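Local atomic coordinates of argonaute protein (Marinitoga piezophila, PDB entry 5I4A), a protein that cuts single-stranded DNA targets as an endonuclease, using short guide RNAs with a 5'-hydroxyl end, and may defend against invading mobile genetic elements. Residues 271-276 and 285-290; 415-420 and 612-617; 430-435 and 608-613; 434-439 and 602-607. All blocks are in the same frame, centred on the assembly; numbering follows the deposited sequence.

Contact 1: 271-276 and 285-290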
# COMPACT_ATOMS: atom_id res chain seq x y z
N TYR A 271 22.22 10.77 5.93
CA TYR A 271 21.72 10.92 7.29
C TYR A 271 22.74 11.67 8.14
O TYR A 271 23.94 11.38 8.08
CB TYR A 271 21.43 9.55 7.91
CG TYR A 271 20.38 8.73 7.20
CD1 TYR A 271 20.69 7.97 6.08
CD2 TYR A 271 19.07 8.70 7.66
CE1 TYR A 271 19.73 7.22 5.43
CE2 TYR A 271 18.10 7.94 7.02
CZ TYR A 271 18.44 7.21 5.91
OH TYR A 271 17.48 6.45 5.27
N LYS A 272 22.26 12.63 8.93
CA LYS A 272 23.09 13.38 9.86
C LYS A 272 22.88 12.84 11.27
O LYS A 272 21.79 12.99 11.84
CB LYS A 272 22.77 14.88 9.81
CG LYS A 272 23.52 15.66 8.74
CD LYS A 272 23.25 17.16 8.87
CE LYS A 272 24.32 17.87 9.69
NZ LYS A 272 24.51 17.28 11.05
N PHE A 273 23.91 12.22 11.82
CA PHE A 273 23.90 11.75 13.20
C PHE A 273 24.65 12.76 14.07
O PHE A 273 24.96 13.88 13.63
CB PHE A 273 24.49 10.35 13.27
CG PHE A 273 23.83 9.37 12.33
CD1 PHE A 273 22.53 8.95 12.55
CD2 PHE A 273 24.52 8.87 11.23
CE1 PHE A 273 21.92 8.06 11.68
CE2 PHE A 273 23.91 7.98 10.37
CZ PHE A 273 22.61 7.57 10.59
N LYS A 274 24.94 12.39 15.32
CA LYS A 274 25.61 13.33 16.21
C LYS A 274 27.07 13.52 15.82
O LYS A 274 27.55 14.66 15.72
CB LYS A 274 25.51 12.85 17.66
CG LYS A 274 26.25 13.74 18.66
CD LYS A 274 25.63 13.67 20.05
CE LYS A 274 26.66 13.97 21.13
NZ LYS A 274 27.51 12.78 21.42
N ASN A 275 27.80 12.43 15.60
CA ASN A 275 29.24 12.51 15.39
C ASN A 275 29.66 12.08 13.99
O ASN A 275 30.84 11.77 13.77
CB ASN A 275 29.96 11.67 16.45
CG ASN A 275 29.49 11.99 17.86
OD1 ASN A 275 29.39 13.15 18.24
ND2 ASN A 275 29.19 10.95 18.62
N GLY A 276 28.74 12.07 13.04
CA GLY A 276 29.11 11.70 11.68
C GLY A 276 27.89 11.68 10.78
O GLY A 276 26.76 11.94 11.20
N PHE A 285 24.52 3.63 14.85
CA PHE A 285 25.27 3.04 15.95
C PHE A 285 26.75 3.42 15.94
O PHE A 285 27.43 3.20 16.94
CB PHE A 285 25.14 1.51 15.92
CG PHE A 285 23.74 1.03 16.16
CD1 PHE A 285 23.20 1.01 17.44
CD2 PHE A 285 22.95 0.59 15.10
CE1 PHE A 285 21.91 0.56 17.66
CE2 PHE A 285 21.67 0.14 15.32
CZ PHE A 285 21.14 0.13 16.60
N LYS A 286 27.25 3.96 14.83
CA LYS A 286 28.61 4.49 14.79
C LYS A 286 28.69 5.92 15.31
O LYS A 286 29.67 6.27 15.98
CB LYS A 286 29.15 4.47 13.36
CG LYS A 286 29.67 3.12 12.87
CD LYS A 286 30.38 3.29 11.54
CE LYS A 286 30.70 1.95 10.90
NZ LYS A 286 30.99 2.11 9.45
N TYR A 287 27.69 6.74 15.02
CA TYR A 287 27.78 8.18 15.24
C TYR A 287 26.69 8.71 16.17
O TYR A 287 26.58 9.94 16.33
CB TYR A 287 27.73 8.91 13.90
CG TYR A 287 28.71 8.35 12.89
CD1 TYR A 287 30.08 8.57 13.02
CD2 TYR A 287 28.27 7.60 11.80
CE1 TYR A 287 30.98 8.05 12.10
CE2 TYR A 287 29.16 7.08 10.88
CZ TYR A 287 30.52 7.31 11.04
OH TYR A 287 31.41 6.80 10.12
N SER A 288 25.89 7.83 16.77
CA SER A 288 24.93 8.14 17.83
C SER A 288 23.75 8.95 17.33
O SER A 288 23.80 9.53 16.24
CB SER A 288 25.64 8.87 18.98
OG SER A 288 24.82 8.91 20.14
N PHE A 289 22.66 8.97 18.10
CA PHE A 289 21.50 9.80 17.78
C PHE A 289 21.93 11.24 17.56
O PHE A 289 22.78 11.77 18.28
CB PHE A 289 20.47 9.76 18.91
CG PHE A 289 19.47 8.64 18.81
CD1 PHE A 289 19.73 7.51 18.05
CD2 PHE A 289 18.25 8.74 19.47
CE1 PHE A 289 18.79 6.49 17.97
CE2 PHE A 289 17.31 7.72 19.39
CZ PHE A 289 17.58 6.60 18.64
N TYR A 290 21.33 11.88 16.55
CA TYR A 290 21.52 13.31 16.35
C TYR A 290 21.24 14.08 17.64
O TYR A 290 21.98 15.01 17.99
CB TYR A 290 20.61 13.80 15.22
CG TYR A 290 20.71 15.28 14.92
CD1 TYR A 290 21.84 15.81 14.31
CD2 TYR A 290 19.65 16.14 15.21
CE1 TYR A 290 21.93 17.16 14.03
CE2 TYR A 290 19.73 17.49 14.93
CZ TYR A 290 20.87 17.99 14.34
OH TYR A 290 20.96 19.34 14.05
O HOH W 1 29.10 8.28 18.17
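The ring of Tyr287 is covered on both faces: Gly276 CA over one, CB of the preceding Lys286 over the other, displaced toward the rim. Gly276 CA makes a CH-pi contact, 3.9 Å from the centroid of the Tyr287 ring. The ring of Phe273 meets that of Tyr287 obliquely, and the CB atoms of Phe273 and Tyr287 are 3.6 Å apart. At the other end of the contact, Phe273 O sits in the plane of the Tyr290 ring, at its edge, while the side chain of Lys272 runs alongside Tyr290 in the same direction. A beta carbon on Gly276 would fall only 2.2 Å from Tyr287 CD1, so the glycine is what lets the ring lie so close. An alanine in place of Tyr287 would remove the ring and the CH-pi contact of Gly276 CA, and would probably loosen the packing of the bend. Two backbone bonds join the segments. Asn275 N donates to Tyr287 O over 2.9 Å, in the carbonyl plane and on a lone pair. Lys274 N reaches Ser288 O at 3.2 Å, nearly straight (169°) but approaching from above the carbonyl plane. Ser288, the first residue beyond the helix, has positive phi. Both segments belong to linker L2, and residues 273-276 form the bend between strands 271-272 and 277-278. A water accepts from Asn275 ND2 and donates to Lys286 O. N-H groups of the bend and this water thus take up three carbonyls around the end of this single turn, so backbone polarity holds the contact alongside the ring.

Contact 2: 415-420 and 612-617. With nucleotides of chain B.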
# COMPACT_ATOMS: atom_id res chain seq x y z
N ILE A 415 18.21 -6.94 18.85
CA ILE A 415 18.28 -6.16 20.09
C ILE A 415 18.66 -4.72 19.79
O ILE A 415 18.12 -3.78 20.38
CB ILE A 415 19.25 -6.81 21.09
CG1 ILE A 415 18.67 -8.11 21.64
CG2 ILE A 415 19.53 -5.87 22.26
CD1 ILE A 415 19.11 -9.33 20.89
N LYS A 416 19.61 -4.52 18.86
CA LYS A 416 19.96 -3.17 18.43
C LYS A 416 18.74 -2.43 17.89
O LYS A 416 18.48 -1.28 18.25
CB LYS A 416 21.07 -3.22 17.38
CG LYS A 416 22.42 -3.67 17.91
CD LYS A 416 23.43 -3.91 16.79
CE LYS A 416 23.95 -2.60 16.20
NZ LYS A 416 25.14 -2.81 15.33
N SER A 417 17.98 -3.10 17.02
CA SER A 417 16.77 -2.50 16.45
C SER A 417 15.75 -2.17 17.53
O SER A 417 15.11 -1.11 17.49
CB SER A 417 16.17 -3.46 15.43
OG SER A 417 17.02 -3.60 14.31
N TYR A 418 15.58 -3.08 18.48
CA TYR A 418 14.65 -2.88 19.59
C TYR A 418 15.00 -1.61 20.37
O TYR A 418 14.12 -0.81 20.69
CB TYR A 418 14.68 -4.12 20.48
CG TYR A 418 13.60 -4.24 21.53
CD1 TYR A 418 12.28 -3.93 21.25
CD2 TYR A 418 13.91 -4.72 22.80
CE1 TYR A 418 11.29 -4.06 22.22
CE2 TYR A 418 12.94 -4.86 23.77
CZ TYR A 418 11.63 -4.53 23.48
OH TYR A 418 10.67 -4.66 24.45
N VAL A 419 16.29 -1.41 20.66
CA VAL A 419 16.70 -0.21 21.38
C VAL A 419 16.52 1.03 20.51
O VAL A 419 16.17 2.11 21.01
CB VAL A 419 18.16 -0.34 21.86
CG1 VAL A 419 18.59 0.91 22.62
CG2 VAL A 419 18.31 -1.57 22.75
N TYR A 420 16.77 0.90 19.20
CA TYR A 420 16.52 2.02 18.30
C TYR A 420 15.06 2.44 18.33
O TYR A 420 14.75 3.63 18.41
CB TYR A 420 16.95 1.64 16.87
CG TYR A 420 16.71 2.75 15.87
CD1 TYR A 420 15.48 2.92 15.26
CD2 TYR A 420 17.73 3.64 15.55
CE1 TYR A 420 15.26 3.95 14.36
CE2 TYR A 420 17.52 4.67 14.64
CZ TYR A 420 16.28 4.81 14.05
OH TYR A 420 16.07 5.83 13.15
N THR A 612 13.28 0.81 11.88
CA THR A 612 14.57 0.28 12.29
C THR A 612 15.58 0.80 11.26
O THR A 612 15.20 1.17 10.20
CB THR A 612 14.71 -1.23 12.41
OG1 THR A 612 14.85 -1.80 11.12
CG2 THR A 612 13.55 -1.85 13.16
N PRO A 613 16.86 0.81 11.57
CA PRO A 613 17.86 1.25 10.58
C PRO A 613 18.06 0.28 9.43
O PRO A 613 18.71 0.65 8.44
CB PRO A 613 19.14 1.40 11.41
CG PRO A 613 18.69 1.52 12.82
CD PRO A 613 17.44 0.70 12.92
N TYR A 614 17.52 -0.93 9.51
CA TYR A 614 17.79 -1.98 8.54
C TYR A 614 16.74 -2.08 7.44
O TYR A 614 16.91 -2.87 6.50
CB TYR A 614 17.93 -3.33 9.26
CG TYR A 614 19.01 -3.31 10.32
CD1 TYR A 614 20.35 -3.23 9.98
CD2 TYR A 614 18.68 -3.36 11.67
CE1 TYR A 614 21.34 -3.20 10.94
CE2 TYR A 614 19.67 -3.33 12.65
CZ TYR A 614 20.99 -3.25 12.27
OH TYR A 614 21.98 -3.22 13.24
N THR A 615 15.65 -1.32 7.54
CA THR A 615 14.67 -1.18 6.46
C THR A 615 14.26 0.28 6.37
O THR A 615 14.41 1.04 7.33
CB THR A 615 13.42 -2.06 6.67
OG1 THR A 615 12.66 -1.56 7.78
CG2 THR A 615 13.79 -3.52 6.92
N ASN A 616 13.71 0.66 5.22
CA ASN A 616 13.25 2.03 5.03
C ASN A 616 11.80 2.03 4.55
O ASN A 616 11.32 1.07 3.95
CB ASN A 616 14.13 2.80 4.04
CG ASN A 616 14.33 2.05 2.73
OD1 ASN A 616 15.37 1.43 2.52
ND2 ASN A 616 13.34 2.11 1.86
N TYR A 617 11.13 3.14 4.82
CA TYR A 617 9.75 3.31 4.39
C TYR A 617 9.68 3.46 2.87
O TYR A 617 10.62 3.93 2.22
CB TYR A 617 9.13 4.52 5.07
CG TYR A 617 8.97 4.36 6.57
CD1 TYR A 617 8.45 3.19 7.11
CD2 TYR A 617 9.36 5.37 7.44
CE1 TYR A 617 8.31 3.03 8.47
CE2 TYR A 617 9.22 5.21 8.81
CZ TYR A 617 8.69 4.04 9.32
OH TYR A 617 8.55 3.88 10.68
P U B 3 8.49 -3.58 15.41
OP1 U B 3 7.64 -2.39 15.67
OP2 U B 3 7.84 -4.87 15.06
O5' U B 3 9.49 -3.21 14.23
C5' U B 3 9.22 -3.62 12.90
C4' U B 3 10.42 -3.42 12.02
O4' U B 3 11.43 -4.43 12.30
C3' U B 3 10.16 -3.57 10.53
O3' U B 3 9.66 -2.37 9.96
C2' U B 3 11.51 -3.97 9.98
O2' U B 3 12.35 -2.84 9.83
C1' U B 3 12.06 -4.84 11.11
N1 U B 3 11.74 -6.27 10.90
C2 U B 3 12.38 -6.94 9.87
O2 U B 3 13.20 -6.43 9.12
N3 U B 3 12.03 -8.26 9.74
C4 U B 3 11.13 -8.96 10.51
O4 U B 3 10.92 -10.15 10.27
C5 U B 3 10.51 -8.20 11.55
C6 U B 3 10.83 -6.91 11.70
P A B 2 8.85 -8.84 17.65
OP1 A B 2 8.69 -9.51 16.34
OP2 A B 2 9.55 -9.54 18.76
O5' A B 2 9.59 -7.46 17.38
C5' A B 2 9.81 -6.52 18.42
C4' A B 2 10.76 -5.44 17.97
O4' A B 2 12.08 -6.01 17.81
C3' A B 2 10.44 -4.84 16.60
O3' A B 2 9.47 -3.81 16.66
C2' A B 2 11.81 -4.37 16.12
O2' A B 2 12.19 -3.16 16.75
C1' A B 2 12.70 -5.49 16.65
N9 A B 2 12.82 -6.60 15.68
C8 A B 2 12.23 -7.83 15.74
N7 A B 2 12.52 -8.62 14.73
C5 A B 2 13.36 -7.83 13.94
C6 A B 2 14.01 -8.08 12.73
N6 A B 2 13.93 -9.23 12.05
N1 A B 2 14.77 -7.08 12.21
C2 A B 2 14.86 -5.93 12.89
N3 A B 2 14.29 -5.59 14.04
C4 A B 2 13.55 -6.59 14.52
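Pro613 and Tyr420 form the tight part of this contact. They reach toward each other tip to tip, and the proline CG settles over one face of the ring, 3.8 Å from the Tyr420 centroid and 20° off its normal, a CH-pi contact. With CG anti to its backbone N (chi1 180°), Tyr420 extends from helix 412-424 toward Pro613, and its ring also passes obliquely by Thr612. Replacing Tyr420 by an alanine would remove the face on which Pro613 rests and would probably loosen the loop against the helix. Close by, Ser417 OG lies in the Tyr614 ring plane, 3.1 Å from Tyr614 CD2 at its edge, and hydrogen-bonds back to Phe413 O. Tyr420, Pro613, Ser417 and Thr612 are buried; on the looser side Lys416 and Tyr614 are partly exposed and cross at about a right angle, touching through the end of Lys416 and Tyr614 OH. A type I turn runs from Thr612 to Thr615, and Tyr614 N donates to Thr612 OG1 in an ST turn. O2' of U3 of chain B is 3.0 Å from Thr612 OG1 and a very short 2.4 Å from Thr615 OG1. Ser417 CB backs N3 of A2 of chain B. A Mid-domain helix and a PIWI loop thus line the groove for the guide's 5' portion, as in other Argonautes, with two threonine hydroxyls on one ribose O2', consistent with an RNA guide.

Contact 3: 430-435 and 608-613. With nucleotides of chain B.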
# COMPACT_ATOMS: atom_id res chain seq x y z
N LYS A 430 16.00 12.39 18.79
CA LYS A 430 15.94 12.50 17.33
C LYS A 430 17.06 11.65 16.78
O LYS A 430 18.24 12.02 16.86
CB LYS A 430 16.05 13.95 16.86
CG LYS A 430 16.04 14.10 15.34
CD LYS A 430 14.82 13.45 14.70
CE LYS A 430 13.53 14.15 15.10
NZ LYS A 430 12.34 13.47 14.51
N PRO A 431 16.74 10.47 16.24
CA PRO A 431 17.80 9.59 15.72
C PRO A 431 18.67 10.23 14.65
O PRO A 431 19.88 9.96 14.61
CB PRO A 431 17.02 8.40 15.17
CG PRO A 431 15.78 8.36 16.02
CD PRO A 431 15.43 9.80 16.26
N PHE A 432 18.10 11.09 13.81
CA PHE A 432 18.83 11.71 12.71
C PHE A 432 17.96 12.79 12.10
O PHE A 432 16.73 12.78 12.25
CB PHE A 432 19.23 10.68 11.65
CG PHE A 432 18.05 10.00 11.00
CD1 PHE A 432 17.35 10.62 9.97
CD2 PHE A 432 17.65 8.75 11.41
CE1 PHE A 432 16.27 10.00 9.38
CE2 PHE A 432 16.57 8.12 10.82
CZ PHE A 432 15.88 8.75 9.80
N ILE A 433 18.59 13.71 11.39
CA ILE A 433 17.89 14.60 10.48
C ILE A 433 18.51 14.43 9.10
O ILE A 433 19.69 14.08 8.97
CB ILE A 433 17.93 16.08 10.92
CG1 ILE A 433 19.34 16.66 10.80
CG2 ILE A 433 17.39 16.23 12.34
CD1 ILE A 433 19.43 18.12 11.18
N LEU A 434 17.70 14.64 8.07
CA LEU A 434 18.19 14.52 6.70
C LEU A 434 18.97 15.77 6.33
O LEU A 434 18.53 16.89 6.59
CB LEU A 434 17.03 14.29 5.73
CG LEU A 434 16.23 13.00 5.93
CD1 LEU A 434 15.33 12.76 4.74
CD2 LEU A 434 17.15 11.82 6.17
N LYS A 435 20.14 15.57 5.72
CA LYS A 435 20.99 16.70 5.35
C LYS A 435 20.24 17.67 4.44
O LYS A 435 20.34 18.89 4.60
CB LYS A 435 22.26 16.19 4.67
CG LYS A 435 23.44 17.13 4.76
CD LYS A 435 24.64 16.58 4.02
CE LYS A 435 25.87 17.43 4.28
NZ LYS A 435 25.54 18.88 4.23
N VAL A 608 12.62 10.48 6.42
CA VAL A 608 12.72 11.34 7.60
C VAL A 608 12.51 10.58 8.90
O VAL A 608 12.71 11.14 9.98
CB VAL A 608 11.72 12.51 7.53
CG1 VAL A 608 12.03 13.39 6.33
CG2 VAL A 608 10.30 12.00 7.48
N ALA A 609 12.11 9.31 8.81
CA ALA A 609 12.04 8.44 9.97
C ALA A 609 12.30 7.01 9.52
O ALA A 609 12.12 6.67 8.35
CB ALA A 609 10.69 8.54 10.68
N HIS A 610 12.75 6.19 10.46
CA HIS A 610 12.94 4.76 10.25
C HIS A 610 12.26 4.01 11.38
O HIS A 610 12.32 4.43 12.54
CB HIS A 610 14.43 4.38 10.20
CG HIS A 610 15.06 4.58 8.85
ND1 HIS A 610 15.34 3.54 8.00
CD2 HIS A 610 15.48 5.71 8.22
CE1 HIS A 610 15.90 4.01 6.90
NE2 HIS A 610 15.99 5.32 7.01
N SER A 611 11.62 2.89 11.05
CA SER A 611 11.17 1.97 12.08
C SER A 611 12.36 1.25 12.71
O SER A 611 12.46 1.16 13.94
CB SER A 611 10.18 0.96 11.49
OG SER A 611 10.11 -0.21 12.29
N THR A 612 13.28 0.81 11.88
CA THR A 612 14.57 0.28 12.29
C THR A 612 15.58 0.80 11.26
O THR A 612 15.20 1.17 10.20
CB THR A 612 14.71 -1.23 12.41
OG1 THR A 612 14.85 -1.80 11.12
CG2 THR A 612 13.55 -1.85 13.16
N PRO A 613 16.86 0.81 11.57
CA PRO A 613 17.86 1.25 10.58
C PRO A 613 18.06 0.28 9.43
O PRO A 613 18.71 0.65 8.44
CB PRO A 613 19.14 1.40 11.41
CG PRO A 613 18.69 1.52 12.82
CD PRO A 613 17.44 0.70 12.92
P U B 3 8.49 -3.58 15.41
OP1 U B 3 7.64 -2.39 15.67
OP2 U B 3 7.84 -4.87 15.06
O5' U B 3 9.49 -3.21 14.23
C5' U B 3 9.22 -3.62 12.90
C4' U B 3 10.42 -3.42 12.02
O4' U B 3 11.43 -4.43 12.30
C3' U B 3 10.16 -3.57 10.53
O3' U B 3 9.66 -2.37 9.96
C2' U B 3 11.51 -3.97 9.98
O2' U B 3 12.35 -2.84 9.83
C1' U B 3 12.06 -4.84 11.11
N1 U B 3 11.74 -6.27 10.90
C2 U B 3 12.38 -6.94 9.87
O2 U B 3 13.20 -6.43 9.12
N3 U B 3 12.03 -8.26 9.74
C4 U B 3 11.13 -8.96 10.51
O4 U B 3 10.92 -10.15 10.27
C5 U B 3 10.51 -8.20 11.55
C6 U B 3 10.83 -6.91 11.70
O HOH W 2 12.46 10.69 12.73
O HOH W 3 14.80 13.01 10.15
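Phe432 brings its CZ corner to the edge of the His610 ring, with Phe432 CZ 3.4 Å from His610 CD2. The two rings cross obliquely, their planes at 72°. The same corner of Phe432 packs on Ala609 CA, and CE1 lies 3.8 Å from Val608 O. Beside it, CD1 of Leu434 meets CG1 of Val608 at 3.7 Å, the two side chains crossing at about a right angle. Phe432 CG takes the crowded position between its backbone N and carbonyl carbon (chi1 61°), which swings the ring across to residues 608-610. Strand 433-434 is an outer strand of a three-stranded antiparallel sheet whose other members, 271-272 and 277-278, come from linker L2; the opposing loop joins helices 595-605 and 621-631 of the PIWI domain. Val608 O also accepts from a water, which is 2.8 Å away and makes a weak link to Lys430 NZ; that amine has its salt bridge with Asp471. Further out, Tyr271 is the second-shell residue for both rings: it meets Phe432 edge-to-face and hydrogen-bonds through OH to His610 NE2. On the other side of the imidazole, ND1 bonds to Thr615 O and, weakly, to Thr612 O. Beyond the histidine, the loop carries Ser611 to the sugar of U3 of chain B.

Contact 4: 434-439 and 602-607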
# COMPACT_ATOMS: atom_id res chain seq x y z
N LEU A 434 17.70 14.64 8.07
CA LEU A 434 18.19 14.52 6.70
C LEU A 434 18.97 15.77 6.33
O LEU A 434 18.53 16.89 6.59
CB LEU A 434 17.03 14.29 5.73
CG LEU A 434 16.23 13.00 5.93
CD1 LEU A 434 15.33 12.76 4.74
CD2 LEU A 434 17.15 11.82 6.17
N LYS A 435 20.14 15.57 5.72
CA LYS A 435 20.99 16.70 5.35
C LYS A 435 20.24 17.67 4.44
O LYS A 435 20.34 18.89 4.60
CB LYS A 435 22.26 16.19 4.67
CG LYS A 435 23.44 17.13 4.76
CD LYS A 435 24.64 16.58 4.02
CE LYS A 435 25.87 17.43 4.28
NZ LYS A 435 25.54 18.88 4.23
N LYS A 436 19.47 17.14 3.48
CA LYS A 436 18.74 17.97 2.54
C LYS A 436 17.44 18.52 3.11
O LYS A 436 16.84 19.42 2.50
CB LYS A 436 18.46 17.18 1.26
CG LYS A 436 19.71 16.84 0.47
CD LYS A 436 19.40 16.04 -0.78
CE LYS A 436 20.63 15.97 -1.69
NZ LYS A 436 20.38 15.15 -2.91
N MET A 437 16.97 18.00 4.24
CA MET A 437 15.77 18.51 4.89
C MET A 437 16.06 19.53 5.98
O MET A 437 15.11 20.10 6.53
CB MET A 437 14.96 17.35 5.50
CG MET A 437 14.34 16.41 4.48
SD MET A 437 13.12 17.23 3.43
CE MET A 437 11.83 17.58 4.62
N GLU A 438 17.33 19.80 6.29
CA GLU A 438 17.66 20.66 7.42
C GLU A 438 17.12 22.08 7.24
O GLU A 438 16.87 22.77 8.23
CB GLU A 438 19.17 20.68 7.62
CG GLU A 438 19.63 21.42 8.87
CD GLU A 438 21.02 21.01 9.34
OE1 GLU A 438 21.60 20.10 8.70
OE2 GLU A 438 21.52 21.58 10.33
N ASP A 439 16.89 22.52 6.01
CA ASP A 439 16.40 23.88 5.80
C ASP A 439 14.95 23.90 5.35
O ASP A 439 14.53 24.86 4.69
CB ASP A 439 17.29 24.61 4.78
CG ASP A 439 17.32 23.94 3.40
OD1 ASP A 439 16.98 22.75 3.28
OD2 ASP A 439 17.67 24.60 2.40
N ILE A 602 9.26 15.10 -1.41
CA ILE A 602 8.36 13.98 -1.18
C ILE A 602 9.15 12.69 -1.04
O ILE A 602 8.85 11.84 -0.19
CB ILE A 602 7.31 13.90 -2.30
CG1 ILE A 602 6.35 15.09 -2.22
CG2 ILE A 602 6.55 12.58 -2.24
CD1 ILE A 602 5.45 15.23 -3.40
N TYR A 603 10.19 12.52 -1.85
CA TYR A 603 11.04 11.34 -1.73
C TYR A 603 11.81 11.35 -0.42
O TYR A 603 11.91 10.31 0.25
CB TYR A 603 12.00 11.26 -2.92
CG TYR A 603 12.89 10.03 -2.87
CD1 TYR A 603 12.40 8.79 -3.26
CD2 TYR A 603 14.20 10.12 -2.44
CE1 TYR A 603 13.20 7.67 -3.22
CE2 TYR A 603 15.01 9.00 -2.40
CZ TYR A 603 14.50 7.78 -2.79
OH TYR A 603 15.30 6.66 -2.75
N LEU A 604 12.36 12.50 -0.04
CA LEU A 604 13.07 12.59 1.24
C LEU A 604 12.14 12.28 2.40
O LEU A 604 12.60 11.76 3.43
CB LEU A 604 13.69 13.98 1.41
CG LEU A 604 14.82 14.38 0.46
CD1 LEU A 604 15.05 15.88 0.51
CD2 LEU A 604 16.11 13.64 0.81
N LEU A 605 10.85 12.57 2.26
CA LEU A 605 9.90 12.24 3.32
C LEU A 605 9.83 10.75 3.59
O LEU A 605 9.44 10.34 4.69
CB LEU A 605 8.51 12.77 2.96
CG LEU A 605 8.29 14.27 3.17
CD1 LEU A 605 6.89 14.66 2.75
CD2 LEU A 605 8.54 14.63 4.63
N THR A 606 10.18 9.91 2.62
CA THR A 606 10.22 8.47 2.86
C THR A 606 11.36 8.07 3.78
O THR A 606 11.42 6.90 4.20
CB THR A 606 10.34 7.71 1.54
OG1 THR A 606 11.69 7.76 1.07
CG2 THR A 606 9.42 8.30 0.48
N ARG A 607 12.27 8.99 4.12
CA ARG A 607 13.42 8.68 4.94
C ARG A 607 13.55 9.55 6.19
O ARG A 607 14.52 9.38 6.94
CB ARG A 607 14.72 8.81 4.13
CG ARG A 607 14.78 7.94 2.89
CD ARG A 607 14.97 6.47 3.23
NE ARG A 607 15.36 5.70 2.05
CZ ARG A 607 16.61 5.55 1.65
NH1 ARG A 607 17.60 6.10 2.33
NH2 ARG A 607 16.88 4.84 0.55
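Apolar contacts dominate, and Leu604 is their centre. Its side chain slides past Leu434 and Met437, each running in the opposite direction to it. Leu604 CB lies 3.9 Å from Leu434 CD1, and Leu604 CD1 touches Met437 SD at 3.8 Å. Lys436 adds the base of its chain, CB against Leu604 CD1 at 3.7 Å, before the extended remainder leads away. Met437 is bent at chi2 and chi3 (-64° and -67°), and its methyl makes a looser contact with Leu605. Methyl-to-carbonyl contacts form a second group: Leu434 CD1 comes within 3.2 Å of Leu604 O, and CD2 of the same leucine faces Arg607 O. Three carbonyls find hydrogen bonds within their own segments: Leu604 O accepts from Arg607 N, Leu434 O from Met437 N, and Tyr603 O is held by two donors, Thr606 N and, at 2.7 Å nearly along the C=O axis, Thr606 OG1. Arg607 covers Leu434 with CB and sends NH1 to Tyr271 OH, while Lys574 stands near its NH2, a like charge that would probably make the site less favourable for a proton on the lysine. With no hydrogen bond between the two segments, the loop after strand 433-434 adheres to helix 595-605 of the PIWI domain through dispersion and hydrophobic burial.

How the contacts relate
From the N terminus, contact 1 comes first, closing a short loop within linker L2 before any other contact opens. Contact 2 then spans the longest loop, from Mid helix 412-424 to the PIWI loop 612-617. Contact 3 opens later but ends on the same stretch, sharing Thr612 and Pro613. Contact 4 is nested inside contact 2 and starts from the same stretch as contact 3, sharing Leu434 and Lys435, but closes earlier, on 602-607. None of the loops cross. Contact 1 joins the others through space: strand 271-272 pairs with 433-434, Phe289 packs on Tyr420, and Tyr271 of the linker bridges contacts 3 and 4. Linker, Mid and PIWI are thereby tied together beside the guide.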